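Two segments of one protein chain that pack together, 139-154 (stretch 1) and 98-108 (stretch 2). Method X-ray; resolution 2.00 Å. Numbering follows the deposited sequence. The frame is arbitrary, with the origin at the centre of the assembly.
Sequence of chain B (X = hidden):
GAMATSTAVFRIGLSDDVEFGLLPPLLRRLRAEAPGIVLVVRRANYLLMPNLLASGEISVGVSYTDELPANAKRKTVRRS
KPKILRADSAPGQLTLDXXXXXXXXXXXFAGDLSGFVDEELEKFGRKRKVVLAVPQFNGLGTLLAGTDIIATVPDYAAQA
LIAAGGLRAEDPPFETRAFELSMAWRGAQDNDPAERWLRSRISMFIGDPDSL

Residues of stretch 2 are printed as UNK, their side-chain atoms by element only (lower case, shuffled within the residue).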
ATOM      1  N   GLY B 139      -0.188  -8.112   2.117  1.00 20.86           N
ATOM      2  CA  GLY B 139      -1.149  -8.281   3.186  1.00 21.06           C
ATOM      3  C   GLY B 139      -2.354  -9.123   2.833  1.00 16.51           C
ATOM      4  O   GLY B 139      -3.158  -9.428   3.723  1.00 17.33           O
ATOM      5  N   LEU B 140      -2.502  -9.518   1.566  1.00 16.19           N
ATOM      6  CA  LEU B 140      -3.674 -10.277   1.141  1.00 17.12           C
ATOM      7  C   LEU B 140      -3.779 -11.618   1.857  1.00 17.28           C
ATOM      8  O   LEU B 140      -4.889 -12.101   2.107  1.00 18.15           O
ATOM      9  CB  LEU B 140      -3.627 -10.482  -0.373  1.00 20.08           C
ATOM     10  CG  LEU B 140      -4.925 -10.825  -1.102  1.00 20.55           C
ATOM     11  CD1 LEU B 140      -6.012  -9.832  -0.747  1.00 14.57           C
ATOM     12  CD2 LEU B 140      -4.677 -10.842  -2.605  1.00 15.52           C
ATOM     13  N   GLY B 141      -2.644 -12.232   2.197  1.00 15.33           N
ATOM     14  CA  GLY B 141      -2.680 -13.499   2.908  1.00 16.74           C
ATOM     15  C   GLY B 141      -3.279 -13.387   4.294  1.00 18.12           C
ATOM     16  O   GLY B 141      -3.945 -14.315   4.763  1.00 17.24           O
ATOM     17  N   THR B 142      -3.054 -12.258   4.966  1.00 14.33           N
ATOM     18  CA  THR B 142      -3.672 -12.032   6.267  1.00 13.69           C
ATOM     19  C   THR B 142      -5.184 -11.883   6.147  1.00 16.89           C
ATOM     20  O   THR B 142      -5.917 -12.195   7.092  1.00 26.32           O
ATOM     21  CB  THR B 142      -3.059 -10.793   6.926  1.00 25.44           C
ATOM     22  OG1 THR B 142      -1.653 -10.994   7.105  1.00 28.46           O
ATOM     23  CG2 THR B 142      -3.670 -10.561   8.279  1.00 28.13           C
ATOM     24  N   LEU B 143      -5.671 -11.432   4.993  1.00 15.15           N
ATOM     25  CA  LEU B 143      -7.108 -11.260   4.823  1.00 16.93           C
ATOM     26  C   LEU B 143      -7.801 -12.557   4.419  1.00 13.33           C
ATOM     27  O   LEU B 143      -8.975 -12.754   4.753  1.00 18.82           O
ATOM     28  CB  LEU B 143      -7.386 -10.162   3.792  1.00 12.58           C
ATOM     29  CG  LEU B 143      -6.716  -8.813   4.066  1.00 15.94           C
ATOM     30  CD1 LEU B 143      -7.254  -7.743   3.123  1.00 13.74           C
ATOM     31  CD2 LEU B 143      -6.897  -8.393   5.523  1.00 13.49           C
ATOM     32  N   LEU B 144      -7.105 -13.453   3.719  1.00 13.87           N
ATOM     33  CA  LEU B 144      -7.714 -14.712   3.302  1.00 13.87           C
ATOM     34  C   LEU B 144      -7.593 -15.816   4.342  1.00 14.00           C
ATOM     35  O   LEU B 144      -8.337 -16.802   4.261  1.00 11.77           O
ATOM     36  CB  LEU B 144      -7.089 -15.205   1.993  1.00 13.40           C
ATOM     37  CG  LEU B 144      -7.011 -14.221   0.828  1.00 16.59           C
ATOM     38  CD1 LEU B 144      -6.317 -14.865  -0.361  1.00 18.25           C
ATOM     39  CD2 LEU B 144      -8.395 -13.743   0.449  1.00 14.84           C
ATOM     40  N   ALA B 145      -6.682 -15.676   5.306  1.00 14.73           N
ATOM     41  CA  ALA B 145      -6.397 -16.752   6.247  1.00 22.28           C
ATOM     42  C   ALA B 145      -7.654 -17.177   6.999  1.00 17.57           C
ATOM     43  O   ALA B 145      -8.449 -16.344   7.440  1.00 15.41           O
ATOM     44  CB  ALA B 145      -5.317 -16.314   7.240  1.00 10.62           C
ATOM     45  N   GLY B 146      -7.832 -18.490   7.138  1.00 13.35           N
ATOM     46  CA  GLY B 146      -8.981 -19.020   7.847  1.00 11.11           C
ATOM     47  C   GLY B 146     -10.309 -18.838   7.150  1.00 19.10           C
ATOM     48  O   GLY B 146     -11.353 -19.007   7.788  1.00 17.30           O
ATOM     49  N   THR B 147     -10.307 -18.488   5.865  1.00 16.36           N
ATOM     50  CA  THR B 147     -11.519 -18.330   5.076  1.00 16.28           C
ATOM     51  C   THR B 147     -11.403 -19.163   3.809  1.00 13.81           C
ATOM     52  O   THR B 147     -10.337 -19.688   3.476  1.00 17.60           O
ATOM     53  CB  THR B 147     -11.775 -16.865   4.691  1.00 12.04           C
ATOM     54  OG1 THR B 147     -10.919 -16.505   3.598  1.00 17.34           O
ATOM     55  CG2 THR B 147     -11.509 -15.934   5.867  1.00 14.86           C
ATOM     56  N   ASP B 148     -12.518 -19.265   3.085  1.00 17.30           N
ATOM     57  CA  ASP B 148     -12.529 -19.874   1.764  1.00 23.58           C
ATOM     58  C   ASP B 148     -12.520 -18.832   0.650  1.00 16.07           C
ATOM     59  O   ASP B 148     -12.812 -19.163  -0.504  1.00 17.53           O
ATOM     60  CB  ASP B 148     -13.731 -20.812   1.617  1.00 28.07           C
ATOM     61  CG  ASP B 148     -15.052 -20.071   1.566  1.00 32.74           C
ATOM     62  OD1 ASP B 148     -15.191 -19.042   2.262  1.00 41.59           O
ATOM     63  OD2 ASP B 148     -15.956 -20.523   0.832  1.00 45.13           O
ATOM     64  N   ILE B 149     -12.185 -17.580   0.970  1.00 14.45           N
ATOM     65  CA  ILE B 149     -12.043 -16.561  -0.062  1.00 14.33           C
ATOM     66  C   ILE B 149     -10.782 -16.833  -0.868  1.00 11.47           C
ATOM     67  O   ILE B 149      -9.730 -17.182  -0.315  1.00 12.62           O
ATOM     68  CB  ILE B 149     -12.005 -15.152   0.556  1.00 11.74           C
ATOM     69  CG1 ILE B 149     -13.236 -14.901   1.428  1.00 14.56           C
ATOM     70  CG2 ILE B 149     -11.910 -14.095  -0.533  1.00 10.35           C
ATOM     71  CD1 ILE B 149     -13.110 -13.672   2.312  1.00 15.69           C
ATOM     72  N   ILE B 150     -10.879 -16.670  -2.183  1.00  9.91           N
ATOM     73  CA  ILE B 150      -9.744 -16.876  -3.070  1.00 14.67           C
ATOM     74  C   ILE B 150      -9.489 -15.593  -3.848  1.00 15.87           C
ATOM     75  O   ILE B 150     -10.386 -14.764  -4.034  1.00 11.20           O
ATOM     76  CB  ILE B 150      -9.971 -18.071  -4.023  1.00 19.16           C
ATOM     77  CG1 ILE B 150     -11.155 -17.809  -4.953  1.00 14.61           C
ATOM     78  CG2 ILE B 150     -10.213 -19.348  -3.229  1.00 15.58           C
ATOM     79  CD1 ILE B 150     -11.642 -19.060  -5.679  1.00 21.42           C
ATOM     80  N   ALA B 151      -8.245 -15.428  -4.290  1.00 12.07           N
ATOM     81  CA  ALA B 151      -7.827 -14.269  -5.066  1.00 14.84           C
ATOM     82  C   ALA B 151      -7.124 -14.735  -6.333  1.00 17.47           C
ATOM     83  O   ALA B 151      -6.461 -15.775  -6.347  1.00 18.70           O
ATOM     84  CB  ALA B 151      -6.895 -13.354  -4.257  1.00 13.51           C
ATOM     85  N   THR B 152      -7.282 -13.955  -7.402  1.00 16.40           N
ATOM     86  CA  THR B 152      -6.640 -14.219  -8.687  1.00 20.27           C
ATOM     87  C   THR B 152      -5.682 -13.069  -8.973  1.00 17.97           C
ATOM     88  O   THR B 152      -6.120 -11.938  -9.203  1.00 17.20           O
ATOM     89  CB  THR B 152      -7.672 -14.358  -9.805  1.00 13.18           C
ATOM     90  OG1 THR B 152      -8.689 -15.290  -9.412  1.00 21.29           O
ATOM     91  CG2 THR B 152      -7.006 -14.850 -11.081  1.00 18.74           C
ATOM     92  N   VAL B 153      -4.382 -13.357  -8.961  1.00 17.86           N
ATOM     93  CA  VAL B 153      -3.359 -12.313  -9.019  1.00 15.44           C
ATOM     94  C   VAL B 153      -2.308 -12.704 -10.050  1.00 22.15           C
ATOM     95  O   VAL B 153      -2.191 -13.881 -10.430  1.00 16.72           O
ATOM     96  CB  VAL B 153      -2.707 -12.078  -7.634  1.00 19.07           C
ATOM     97  CG1 VAL B 153      -3.765 -11.775  -6.581  1.00 18.59           C
ATOM     98  CG2 VAL B 153      -1.866 -13.282  -7.223  1.00 21.62           C
ATOM     99  N   PRO B 154      -1.526 -11.732 -10.534  1.00 23.49           N
ATOM    100  CA  PRO B 154      -0.385 -12.072 -11.393  1.00 20.36           C
ATOM    101  C   PRO B 154       0.617 -12.942 -10.651  1.00 22.26           C
ATOM    102  O   PRO B 154       0.745 -12.875  -9.425  1.00 17.44           O
ATOM    103  CB  PRO B 154       0.215 -10.705 -11.748  1.00 21.56           C
ATOM    104  CG  PRO B 154      -0.904  -9.738 -11.567  1.00 16.59           C
ATOM    105  CD  PRO B 154      -1.726 -10.274 -10.433  1.00 17.53           C
ATOM    106  N   UNK B  98     -15.915 -25.101  -8.716  1.00 12.98           N
ATOM    107  CA  UNK B  98     -15.458 -24.658  -7.401  1.00 18.62           C
ATOM    108  C   UNK B  98     -15.134 -23.171  -7.409  1.00 13.54           C
ATOM    109  O   UNK B  98     -15.501 -22.438  -6.483  1.00 14.65           O
ATOM    110  o   UNK B  98     -15.626 -27.352  -6.722  1.00 28.57           O
ATOM    111  c   UNK B  98     -14.218 -25.441  -6.964  1.00 19.28           C
ATOM    112  c   UNK B  98     -14.458 -26.934  -6.866  1.00 29.40           C
ATOM    113  o   UNK B  98     -13.464 -27.690  -6.922  1.00 22.81           O
ATOM    114  N   UNK B  99     -14.438 -22.715  -8.450  1.00 13.26           N
ATOM    115  CA  UNK B  99     -14.013 -21.322  -8.526  1.00 17.11           C
ATOM    116  C   UNK B  99     -15.210 -20.382  -8.524  1.00 17.00           C
ATOM    117  O   UNK B  99     -15.244 -19.398  -7.776  1.00 16.09           O
ATOM    118  c   UNK B  99     -12.552 -19.754  -9.921  1.00 15.79           C
ATOM    119  c   UNK B  99     -10.735 -18.227  -9.509  1.00 13.88           C
ATOM    120  o   UNK B  99     -10.852 -15.986 -10.317  1.00 15.11           O
ATOM    121  c   UNK B  99     -13.214 -18.740 -10.600  1.00 13.72           C
ATOM    122  c   UNK B  99     -12.655 -17.486 -10.729  1.00 18.62           C
ATOM    123  c   UNK B  99     -11.414 -17.235 -10.183  1.00 10.36           C
ATOM    124  c   UNK B  99     -11.303 -19.478  -9.381  1.00 13.90           C
ATOM    125  c   UNK B  99     -13.165 -21.124  -9.783  1.00 18.72           C
ATOM    126  N   UNK B 100     -16.213 -20.683  -9.351  1.00 14.14           N
ATOM    127  CA  UNK B 100     -17.374 -19.814  -9.481  1.00 13.94           C
ATOM    128  C   UNK B 100     -18.259 -19.830  -8.242  1.00 13.91           C
ATOM    129  O   UNK B 100     -19.047 -18.898  -8.049  1.00 13.80           O
ATOM    130  s   UNK B 100     -17.494 -19.635 -12.265  1.00 19.03           S
ATOM    131  c   UNK B 100     -18.187 -20.231 -10.707  1.00 12.47           C
ATOM    132  N   UNK B 101     -18.156 -20.865  -7.405  1.00 13.92           N
ATOM    133  CA  UNK B 101     -19.005 -20.981  -6.228  1.00 14.20           C
ATOM    134  C   UNK B 101     -18.393 -20.361  -4.980  1.00 15.78           C
ATOM    135  O   UNK B 101     -19.129 -20.034  -4.042  1.00 14.52           O
ATOM    136  c   UNK B 101     -19.324 -22.454  -5.948  1.00 18.84           C
ATOM    137  N   UNK B 102     -17.092 -20.191  -4.940  1.00 11.97           N
ATOM    138  CA  UNK B 102     -16.482 -19.658  -3.734  1.00 15.70           C
ATOM    139  C   UNK B 102     -16.445 -18.135  -3.784  1.00 15.76           C
ATOM    140  O   UNK B 102     -16.599 -17.536  -4.851  1.00 14.57           O
ATOM    141  c   UNK B 102     -13.797 -22.357  -3.005  1.00 29.29           C
ATOM    142  c   UNK B 102     -15.083 -20.245  -3.567  1.00 22.63           C
ATOM    143  c   UNK B 102     -11.854 -22.313  -1.499  1.00 21.58           C
ATOM    144  n   UNK B 102     -11.078 -21.646  -0.658  1.00 19.16           N
ATOM    145  n   UNK B 102     -11.598 -23.586  -1.769  1.00 21.29           N
ATOM    146  n   UNK B 102     -12.892 -21.708  -2.066  1.00 34.55           N
ATOM    147  c   UNK B 102     -15.145 -21.679  -3.057  1.00 25.60           C
ATOM    148  N   UNK B 103     -16.296 -17.474  -2.636  1.00 10.14           N
ATOM    149  CA  UNK B 103     -16.187 -16.012  -2.637  1.00 11.21           C
ATOM    150  C   UNK B 103     -14.787 -15.560  -3.011  1.00 11.60           C
ATOM    151  O   UNK B 103     -13.799 -16.271  -2.812  1.00 11.74           O
ATOM    152  c   UNK B 103     -16.065 -16.814  -0.399  1.00 20.92           C
ATOM    153  c   UNK B 103     -16.336 -18.021  -1.266  1.00 17.00           C
ATOM    154  c   UNK B 103     -16.524 -15.636  -1.190  1.00 10.70           C
ATOM    155  N   UNK B 104     -14.709 -14.351  -3.554  1.00  9.76           N
ATOM    156  CA  UNK B 104     -13.476 -13.871  -4.156  1.00 11.85           C
ATOM    157  C   UNK B 104     -13.033 -12.547  -3.554  1.00  9.17           C
ATOM    158  O   UNK B 104     -13.851 -11.707  -3.173  1.00  7.97           O
ATOM    159  c   UNK B 104     -13.395 -16.821  -7.535  1.00 14.52           C
ATOM    160  n   UNK B 104     -12.891 -15.712  -7.025  1.00 11.17           N
ATOM    161  n   UNK B 104     -14.676 -16.880  -7.220  1.00 10.40           N
ATOM    162  c   UNK B 104     -13.884 -15.020  -6.368  1.00 10.72           C
ATOM    163  c   UNK B 104     -15.007 -15.767  -6.487  1.00 12.67           C
ATOM    164  c   UNK B 104     -13.638 -13.723  -5.669  1.00 11.52           C
ATOM    165  N   UNK B 105     -11.717 -12.385  -3.470  1.00  8.49           N
ATOM    166  CA  UNK B 105     -11.083 -11.116  -3.148  1.00 12.53           C
ATOM    167  C   UNK B 105     -10.467 -10.563  -4.422  1.00 11.90           C
ATOM    168  O   UNK B 105      -9.777 -11.287  -5.148  1.00 12.19           O
ATOM    169  c   UNK B 105     -10.015 -11.283  -2.065  1.00  7.87           C
ATOM    170  N   UNK B 106     -10.727  -9.292  -4.697  1.00  8.31           N
ATOM    171  CA  UNK B 106     -10.279  -8.641  -5.919  1.00 12.96           C
ATOM    172  C   UNK B 106      -9.283  -7.547  -5.570  1.00 12.53           C
ATOM    173  O   UNK B 106      -9.558  -6.706  -4.710  1.00 11.15           O
ATOM    174  c   UNK B 106     -11.468  -8.053  -6.682  1.00 17.71           C
ATOM    175  c   UNK B 106     -10.713  -8.355  -9.048  1.00 20.46           C
ATOM    176  c   UNK B 106     -11.183  -7.353  -8.010  1.00 22.85           C
ATOM    177  c   UNK B 106     -12.423  -6.611  -8.495  1.00 28.29           C
ATOM    178  N   UNK B 107      -8.125  -7.563  -6.227  1.00 12.91           N
ATOM    179  CA  UNK B 107      -7.193  -6.442  -6.138  1.00 12.07           C
ATOM    180  C   UNK B 107      -7.676  -5.398  -7.140  1.00 17.38           C
ATOM    181  O   UNK B 107      -7.401  -5.491  -8.339  1.00 13.69           O
ATOM    182  c   UNK B 107      -5.358  -8.018  -5.496  1.00 11.91           C
ATOM    183  c   UNK B 107      -4.808  -5.674  -6.189  1.00 14.15           C
ATOM    184  c   UNK B 107      -5.746  -6.862  -6.403  1.00 17.99           C
ATOM    185  N   UNK B 108      -8.425  -4.416  -6.650  1.00 14.62           N
ATOM    186  CA  UNK B 108      -9.011  -3.369  -7.475  1.00 14.50           C
ATOM    187  C   UNK B 108      -8.421  -2.041  -7.036  1.00 15.67           C
ATOM    188  O   UNK B 108      -8.525  -1.670  -5.862  1.00 13.57           O
ATOM    189  c   UNK B 108     -10.536  -3.360  -7.346  1.00 19.09           C
ATOM    190  o   UNK B 108     -11.093  -2.192  -7.921  1.00 20.75           O
TER
HETATM  191  O   HOH W   1     -10.388 -14.875  -7.334  1.00 12.42           O
HETATM  192  O   HOH W   2      -9.087 -11.920  -7.582  1.00 20.07           O

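Position 98 has two side-chain carbons, the second carrying two oxygens. That forked end is a carboxylate bonded directly to CB. It leads away from stretch 1 and touches nothing there. The residue is Asp98.

Position 99 carries one carbon, then a six-carbon ring bearing one oxygen. The oxygen lies 2.4 Å from OG1 of Thr152, a very short hydrogen bond in which either hydroxyl could donate. A phenol fits: Tyr99. Its CD1 also lies 3.7 Å from CD1 of Ile150.

Position 100 has one carbon and one sulfur. It points away from stretch 1. It is Cys100.

Position 101 has a single carbon and no contact with stretch 1. It is Ala101, the last residue of the helix.

Position 102 has three carbons, a nitrogen, then a carbon carrying two more nitrogens. This is a guanidinium, so the residue is Arg102. Its NE and NH1 each donate to O of Asp148 at 3.0 Å, which puts that carbonyl at the edge of the group. CG2 of Ile150 lies over one face, 3.6 Å from Arg102 NH1.

Position 103 has three carbons that close a ring onto the backbone nitrogen. It is Pro103. Its CG packs 3.9 Å from CG1 of Ile149.

Position 104 has one carbon, then a five-membered ring of three carbons and two nitrogens. It is His104. CE1 lies 3.4 Å from CD1 of Ile150. NE2 donates to O of Tyr99 at 2.6 Å, tying the strand back to the helix.

Position 105 has one carbon, in a buried site. CB lies 3.7 Å from CG2 of Ile149 and 3.9 Å from CD2 of Leu144. It is Ala105.

Position 106 has four carbons, forked at the second. It makes no contact with stretch 1. It is Leu106.

Position 107 has one carbon carrying two others. It is Val107, with CG2 4.1 Å from CD2 of Leu140 and 4.2 Å from CG1 of Val153.

Position 108 has one carbon and one oxygen. It is Ser108, out of reach of stretch 1.

The contact is built on two parallel strands. Ile150 N donates to Pro103 O at 3.0 Å, and Ala105 N donates to Ile150 O at 2.8 Å. Farther along, a water fills the gap, donating to Ala105 O at 2.6 Å and accepting from Thr152 N at 2.7 Å. Ile150 and His104 share one face of the sheet. On the other, Ala105 packs against residues that include Leu144 of the helix.

Stretch 2, residues 98-108: DYCARPHALVS
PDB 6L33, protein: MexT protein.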